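Putative arylalkylamine N-Acetyltransferase 7 (PDB 4FD7) probably transfers an acetyl group from acetyl-CoA to amine substrates, as a member of the GNAT superfamily of N-acetyltransferases. Local coordinates at residues A[50-53]-A[54-58]; A[69-72]-A[73-76]; A[43-46]-A[47-51]. One frame throughout, in Å; residues are numbered along the deposited sequence.

The three contacts lie on helices 41-55 and 68-81 and on the start of helix 57-62 between them. Interaction 3 (43-51) comes first along the chain, and interaction 1 (50-58) takes over on helix 41-55, sharing Asp50 and Tyr51; interaction 2 (69-76) follows on helix 68-81. Their centres are close: about 10 Å between 1 and 3, 12 Å between 2 and 3, and 13 Å between 1 and 2. Met71 SD of interaction 2 lies 3.7 Å from Ala53 CB of interaction 1, and Met71 CE 3.5 Å from Cys49 SG of interaction 3. All lie between strands 28-35 and 88-92, where GNAT folds usually carry their first two helices.

Interaction 1: A[50-53]-A[54-58]; sequences DYFA and RDELM
Helix 41-55 ends here with two overlapping backbone turns: the carbonyl of Tyr51 accepts Asp55 N at 2.8 Å, with a weak bond from Arg54 N, and Phe52 O takes Glu56 N at 3.1 Å with a nearly straight N-H...O angle of 166°. Side-on, Arg54 NE meets Asp55 OD1 at 2.7 Å from above the carboxylate plane, and NH1 takes Asp55 OD2 at 2.9 Å on its syn side; both oxygens lie close to the guanidinium plane, and the two bonds should limit its rotation. One face of that group sits over Asp50 O, while NH1 meets the Tyr51 ring at its edge, 3.7 Å from CD1. Asp55 OD2 also pairs with Arg160, which opens the sequence pattern of the GNAT loop that typically holds the pyrophosphate of acyl-CoA; the salt bridge thus joins helix 41-55 to what is probably that loop. One turn apart, Phe52 and Glu56 run alongside each other, with Phe52 CE1 3.7 Å from Glu56 CG and Glu56 CB making an off-centre CH-pi contact. Glu56, first residue past the helix and N-cap of the next, bends at chi2 (-94°): OE1 caps Asn59 N, and OE2 is bonded to Thr189 OG1.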
loop_
_atom_site.group_PDB
_atom_site.type_symbol
_atom_site.label_atom_id
_atom_site.label_comp_id
_atom_site.label_asym_id
_atom_site.label_seq_id
_atom_site.Cartn_x
_atom_site.Cartn_y
_atom_site.Cartn_z
ATOM N N ASP A 50 6.753 -11.495 -5.014
ATOM C CA ASP A 50 6.597 -12.901 -4.666
ATOM C C ASP A 50 5.247 -13.120 -4.028
ATOM O O ASP A 50 4.657 -14.200 -4.126
ATOM C CB ASP A 50 7.674 -13.333 -3.670
ATOM C CG ASP A 50 8.995 -13.629 -4.329
ATOM O OD1 ASP A 50 9.036 -13.714 -5.571
ATOM O OD2 ASP A 50 9.996 -13.783 -3.596
ATOM N N TYR A 51 4.769 -12.088 -3.354
ATOM C CA TYR A 51 3.573 -12.228 -2.556
ATOM C C TYR A 51 2.435 -11.314 -2.999
ATOM O O TYR A 51 1.415 -11.793 -3.483
ATOM C CB TYR A 51 3.930 -12.058 -1.083
ATOM C CG TYR A 51 5.070 -12.966 -0.681
ATOM C CD1 TYR A 51 4.925 -14.352 -0.719
ATOM C CD2 TYR A 51 6.296 -12.446 -0.291
ATOM C CE1 TYR A 51 5.966 -15.195 -0.359
ATOM C CE2 TYR A 51 7.349 -13.283 0.077
ATOM C CZ TYR A 51 7.179 -14.652 0.037
ATOM O OH TYR A 51 8.220 -15.475 0.402
ATOM N N PHE A 52 2.605 -10.008 -2.839
ATOM C CA PHE A 52 1.563 -9.055 -3.208
ATOM C C PHE A 52 1.037 -9.257 -4.632
ATOM O O PHE A 52 -0.177 -9.328 -4.846
ATOM C CB PHE A 52 2.076 -7.633 -3.021
ATOM C CG PHE A 52 1.134 -6.575 -3.514
ATOM C CD1 PHE A 52 0.066 -6.150 -2.736
ATOM C CD2 PHE A 52 1.330 -5.998 -4.753
ATOM C CE1 PHE A 52 -0.805 -5.163 -3.207
ATOM C CE2 PHE A 52 0.474 -5.013 -5.232
ATOM C CZ PHE A 52 -0.587 -4.594 -4.468
ATOM N N ALA A 53 1.954 -9.370 -5.589
ATOM C CA ALA A 53 1.588 -9.572 -6.993
ATOM C C ALA A 53 0.788 -10.851 -7.184
ATOM O O ALA A 53 -0.054 -10.931 -8.070
ATOM C CB ALA A 53 2.832 -9.610 -7.864
ATOM N N ARG A 54 1.060 -11.858 -6.357
ATOM C CA ARG A 54 0.383 -13.134 -6.494
ATOM C C ARG A 54 -0.958 -13.175 -5.764
ATOM O O ARG A 54 -1.909 -13.778 -6.255
ATOM C CB ARG A 54 1.278 -14.264 -5.982
ATOM C CG ARG A 54 0.659 -15.639 -6.134
ATOM C CD ARG A 54 1.380 -16.666 -5.291
ATOM N NE ARG A 54 1.288 -16.392 -3.855
ATOM C CZ ARG A 54 2.168 -16.843 -2.967
ATOM N NH1 ARG A 54 2.043 -16.548 -1.683
ATOM N NH2 ARG A 54 3.187 -17.586 -3.370
ATOM N N ASP A 55 -1.035 -12.516 -4.609
ATOM C CA ASP A 55 -2.137 -12.747 -3.675
ATOM C C ASP A 55 -3.223 -11.665 -3.600
ATOM O O ASP A 55 -4.356 -11.960 -3.243
ATOM C CB ASP A 55 -1.566 -13.015 -2.280
ATOM C CG ASP A 55 -0.799 -14.319 -2.217
ATOM O OD1 ASP A 55 -0.974 -15.152 -3.138
ATOM O OD2 ASP A 55 -0.030 -14.523 -1.255
ATOM N N GLU A 56 -2.889 -10.418 -3.910
ATOM C CA GLU A 56 -3.870 -9.336 -3.786
ATOM C C GLU A 56 -4.997 -9.507 -4.814
ATOM O O GLU A 56 -4.733 -9.908 -5.948
ATOM C CB GLU A 56 -3.188 -7.979 -3.935
ATOM C CG GLU A 56 -4.117 -6.777 -3.799
ATOM C CD GLU A 56 -4.639 -6.268 -5.144
ATOM O OE1 GLU A 56 -4.230 -6.796 -6.182
ATOM O OE2 GLU A 56 -5.462 -5.328 -5.165
ATOM N N LEU A 57 -6.234 -9.203 -4.415
ATOM C CA LEU A 57 -7.418 -9.517 -5.232
ATOM C C LEU A 57 -7.414 -9.047 -6.690
ATOM O O LEU A 57 -7.680 -9.857 -7.585
ATOM C CB LEU A 57 -8.722 -9.066 -4.551
ATOM C CG LEU A 57 -9.138 -9.802 -3.282
ATOM C CD1 LEU A 57 -10.604 -9.518 -3.028
ATOM C CD2 LEU A 57 -8.880 -11.293 -3.395
ATOM N N MET A 58 -7.149 -7.761 -6.933
ATOM C CA MET A 58 -7.147 -7.237 -8.306
ATOM C C MET A 58 -6.075 -7.910 -9.180
ATOM O O MET A 58 -6.315 -8.265 -10.347
ATOM C CB MET A 58 -6.917 -5.718 -8.321
ATOM C CG MET A 58 -7.976 -4.897 -7.593
ATOM S SD MET A 58 -7.565 -3.132 -7.558
ATOM C CE MET A 58 -8.009 -2.612 -9.223
#

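Interaction 2: A[69-72]-A[73-76]; sequences VAMG and DVVA
The carboxylate of Asp73 lies with one face against the preceding turn: Val69 O stands almost directly above its carbon, 3.6 Å from Asp73 CG, and Ala70 CA approaches the same side, 4.0 Å from Asp73 OD2. Val69 O, itself an acceptor, cannot donate to the acid, and the Ala70 contact is plain packing. Its oxygens are satisfied by the neighbouring loop instead, OD1 by Asn118 N and OD2 by Ser119 OG, which ties this helix to the residues leading into helix 120-136. Those two bonds should fix its rotation, leaving one face toward Val69 O. Beneath the side chains runs regular alpha-helix: Asp73 N, Val74 N, Val75 N and Ala76 N each bond to the carbonyl four residues back, Val75 N to Met71 O being 2.9 Å long. Helix 68-81 packs between two other helices of the GNAT domain, with Asp73 and Val74 against Phe122 of helix 120-136, and Met71 and Val75 against helix 41-55. Val74 holds CG1 between its own backbone N and carbonyl carbon (chi1 71°), which brings that methyl back to 3.4 Å from Met71 O. From there CG1 meets Met71 SD only loosely, at 4.4 Å. Val75 is turned differently: CG2 lies beside its backbone N and presses on the same Met71 O at 3.1 Å, a tight methyl-carbonyl contact, and Ala76 CB stands 3.3 Å from Gly72 O.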
loop_
_atom_site.group_PDB
_atom_site.type_symbol
_atom_site.label_atom_id
_atom_site.label_comp_id
_atom_site.label_asym_id
_atom_site.label_seq_id
_atom_site.Cartn_x
_atom_site.Cartn_y
_atom_site.Cartn_z
ATOM N N VAL A 69 4.869 -8.551 -18.812
ATOM C CA VAL A 69 4.759 -7.130 -19.149
ATOM C C VAL A 69 4.086 -6.368 -18.001
ATOM O O VAL A 69 4.534 -5.296 -17.585
ATOM C CB VAL A 69 3.988 -6.917 -20.470
ATOM C CG1 VAL A 69 3.834 -5.433 -20.763
ATOM C CG2 VAL A 69 4.718 -7.597 -21.628
ATOM N N ALA A 70 3.019 -6.936 -17.464
ATOM C CA ALA A 70 2.330 -6.286 -16.349
ATOM C C ALA A 70 3.202 -6.202 -15.083
ATOM O O ALA A 70 3.215 -5.176 -14.369
ATOM C CB ALA A 70 1.016 -6.992 -16.076
ATOM N N MET A 71 3.935 -7.275 -14.802
ATOM C CA MET A 71 4.913 -7.258 -13.715
ATOM C C MET A 71 5.965 -6.171 -13.937
ATOM O O MET A 71 6.353 -5.456 -13.002
ATOM C CB MET A 71 5.564 -8.631 -13.567
ATOM C CG MET A 71 4.633 -9.676 -12.987
ATOM S SD MET A 71 4.100 -9.239 -11.322
ATOM C CE MET A 71 5.680 -9.201 -10.503
ATOM N N GLY A 72 6.407 -6.024 -15.185
ATOM C CA GLY A 72 7.361 -4.986 -15.523
ATOM C C GLY A 72 6.797 -3.602 -15.247
ATOM O O GLY A 72 7.528 -2.706 -14.809
ATOM N N ASP A 73 5.500 -3.424 -15.502
ATOM C CA ASP A 73 4.838 -2.165 -15.182
ATOM C C ASP A 73 4.878 -1.873 -13.692
ATOM O O ASP A 73 5.347 -0.810 -13.263
ATOM C CB ASP A 73 3.370 -2.154 -15.635
ATOM C CG ASP A 73 3.212 -1.998 -17.135
ATOM O OD1 ASP A 73 4.055 -1.328 -17.770
ATOM O OD2 ASP A 73 2.228 -2.543 -17.670
ATOM N N VAL A 74 4.348 -2.798 -12.893
ATOM C CA VAL A 74 4.248 -2.477 -11.483
ATOM C C VAL A 74 5.636 -2.291 -10.849
ATOM O O VAL A 74 5.841 -1.396 -10.016
ATOM C CB VAL A 74 3.356 -3.487 -10.725
ATOM C CG1 VAL A 74 4.042 -4.853 -10.611
ATOM C CG2 VAL A 74 2.930 -2.913 -9.384
ATOM N N VAL A 75 6.600 -3.103 -11.272
ATOM C CA VAL A 75 7.959 -2.947 -10.767
ATOM C C VAL A 75 8.575 -1.600 -11.171
ATOM O O VAL A 75 9.267 -0.955 -10.368
ATOM C CB VAL A 75 8.878 -4.098 -11.219
ATOM C CG1 VAL A 75 10.296 -3.850 -10.780
ATOM C CG2 VAL A 75 8.393 -5.411 -10.662
ATOM N N ALA A 76 8.347 -1.176 -12.409
ATOM C CA ALA A 76 8.826 0.146 -12.823
ATOM C C ALA A 76 8.259 1.224 -11.889
ATOM O O ALA A 76 9.002 2.121 -11.419
ATOM C CB ALA A 76 8.442 0.425 -14.256
#

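Interaction 3: A[43-46]-A[47-51]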
loop_
_atom_site.group_PDB
_atom_site.type_symbol
_atom_site.label_atom_id
_atom_site.label_comp_id
_atom_site.label_asym_id
_atom_site.label_seq_id
_atom_site.Cartn_x
_atom_site.Cartn_y
_atom_site.Cartn_z
ATOM N N ASP A 43 15.279 -6.298 -2.254
ATOM C CA ASP A 43 14.660 -7.371 -1.493
ATOM C C ASP A 43 13.172 -7.065 -1.386
ATOM O O ASP A 43 12.324 -7.936 -1.643
ATOM C CB ASP A 43 15.313 -7.524 -0.109
ATOM C CG ASP A 43 16.717 -8.101 -0.188
ATOM O OD1 ASP A 43 17.035 -8.743 -1.206
ATOM O OD2 ASP A 43 17.493 -7.927 0.776
ATOM N N ALA A 44 12.868 -5.790 -1.111
ATOM C CA ALA A 44 11.482 -5.361 -0.972
ATOM C C ALA A 44 10.730 -5.610 -2.271
ATOM O O ALA A 44 9.629 -6.177 -2.265
ATOM C CB ALA A 44 11.412 -3.894 -0.585
ATOM N N ILE A 45 11.352 -5.209 -3.379
ATOM C CA ILE A 45 10.743 -5.383 -4.684
ATOM C C ILE A 45 10.433 -6.862 -4.864
ATOM O O ILE A 45 9.306 -7.232 -5.225
ATOM C CB ILE A 45 11.673 -4.868 -5.800
ATOM C CG1 ILE A 45 11.748 -3.341 -5.760
ATOM C CG2 ILE A 45 11.225 -5.382 -7.179
ATOM C CD1 ILE A 45 10.417 -2.670 -5.865
ATOM N N ARG A 46 11.400 -7.718 -4.534
ATOM C CA ARG A 46 11.190 -9.138 -4.746
ATOM C C ARG A 46 10.068 -9.654 -3.857
ATOM O O ARG A 46 9.215 -10.428 -4.309
ATOM C CB ARG A 46 12.501 -9.916 -4.590
ATOM C CG ARG A 46 13.345 -9.820 -5.853
ATOM C CD ARG A 46 14.843 -10.052 -5.648
ATOM N NE ARG A 46 15.565 -9.716 -6.877
ATOM C CZ ARG A 46 16.842 -10.017 -7.122
ATOM N NH1 ARG A 46 17.579 -10.654 -6.223
ATOM N NH2 ARG A 46 17.385 -9.680 -8.282
ATOM N N HIS A 47 10.020 -9.153 -2.625
ATOM C CA HIS A 47 8.967 -9.553 -1.712
ATOM C C HIS A 47 7.628 -9.159 -2.334
ATOM O O HIS A 47 6.692 -9.966 -2.382
ATOM C CB HIS A 47 9.176 -8.859 -0.366
ATOM C CG HIS A 47 8.211 -9.266 0.692
ATOM N ND1 HIS A 47 6.918 -8.795 0.745
ATOM C CD2 HIS A 47 8.368 -10.056 1.783
ATOM C CE1 HIS A 47 6.312 -9.300 1.801
ATOM N NE2 HIS A 47 7.176 -10.064 2.448
ATOM N N MET A 48 7.563 -7.942 -2.870
ATOM C CA MET A 48 6.318 -7.475 -3.471
ATOM C C MET A 48 5.935 -8.391 -4.636
ATOM O O MET A 48 4.770 -8.747 -4.788
ATOM C CB MET A 48 6.436 -6.015 -3.929
ATOM C CG MET A 48 6.604 -4.996 -2.783
ATOM S SD MET A 48 5.152 -4.794 -1.706
ATOM C CE MET A 48 3.968 -4.102 -2.832
ATOM N N CYS A 49 6.917 -8.807 -5.430
ATOM C CA CYS A 49 6.613 -9.647 -6.573
ATOM C C CYS A 49 6.220 -11.041 -6.145
ATOM O O CYS A 49 5.436 -11.706 -6.822
ATOM C CB CYS A 49 7.824 -9.727 -7.487
ATOM S SG CYS A 49 8.158 -8.154 -8.248
ATOM N N ASP A 50 6.753 -11.495 -5.014
ATOM C CA ASP A 50 6.597 -12.901 -4.666
ATOM C C ASP A 50 5.247 -13.120 -4.028
ATOM O O ASP A 50 4.657 -14.200 -4.126
ATOM C CB ASP A 50 7.674 -13.333 -3.670
ATOM C CG ASP A 50 8.995 -13.629 -4.329
ATOM O OD1 ASP A 50 9.036 -13.714 -5.571
ATOM O OD2 ASP A 50 9.996 -13.783 -3.596
ATOM N N TYR A 51 4.769 -12.088 -3.354
ATOM C CA TYR A 51 3.573 -12.228 -2.556
ATOM C C TYR A 51 2.435 -11.314 -2.999
ATOM O O TYR A 51 1.415 -11.793 -3.483
ATOM C CB TYR A 51 3.930 -12.058 -1.083
ATOM C CG TYR A 51 5.070 -12.966 -0.681
ATOM C CD1 TYR A 51 4.925 -14.352 -0.719
ATOM C CD2 TYR A 51 6.296 -12.446 -0.291
ATOM C CE1 TYR A 51 5.966 -15.195 -0.359
ATOM C CE2 TYR A 51 7.349 -13.283 0.077
ATOM C CZ TYR A 51 7.179 -14.652 0.037
ATOM O OH TYR A 51 8.220 -15.475 0.402
#
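Cys49 turns SG back beside its own backbone N (chi1 -68°), which carries the sulfur down the helix toward Ile45: SG lies 3.4 Å from Ile45 O and 4.3 Å from Ile45 CG2. In His47 CG is anti to the backbone N (chi1 -176°), which carries the imidazole up the helix toward Tyr51; CB, placed by the backbone, rests 3.3 Å from Ala44 O. The two rings meet edge-to-face: Tyr51 CD2 stands 3.6 Å above the plane of the His47 ring, over its centre. Met48 bends at chi2 and again at chi3, and its CG lies 3.3 Å from Ala44 O. The backbone beneath is ordinary alpha-helix at first, with His47 N, Met48 N, Cys49 N and Asp50 N bonding to the carbonyls of Asp43, Ala44, Ile45 and Arg46; the turn widens at 48-51, where Met48 O probably accepts Ala53 N, five residues on, as in a pi-bulge. Helix 41-55 is packed on two fronts of the GNAT domain. His47 and Met48 touch Val101 of strand 98-108 and Ser154 of strand 146-155, whereas Ile45 and Met48 meet Trp78, and Cys49 meets Met71 and Val75, on helix 68-81. Arg46 O stands nearly straight above the Asp50 carboxylate, 3.2 Å from CG and 3.5 Å from both OD1 and OD2. Meeting the electropositive carbon probably offsets part of the repulsion from the negative oxygens, so this contact probably contributes little, and backbone bonds and apolar and aromatic packing more likely steady the turn.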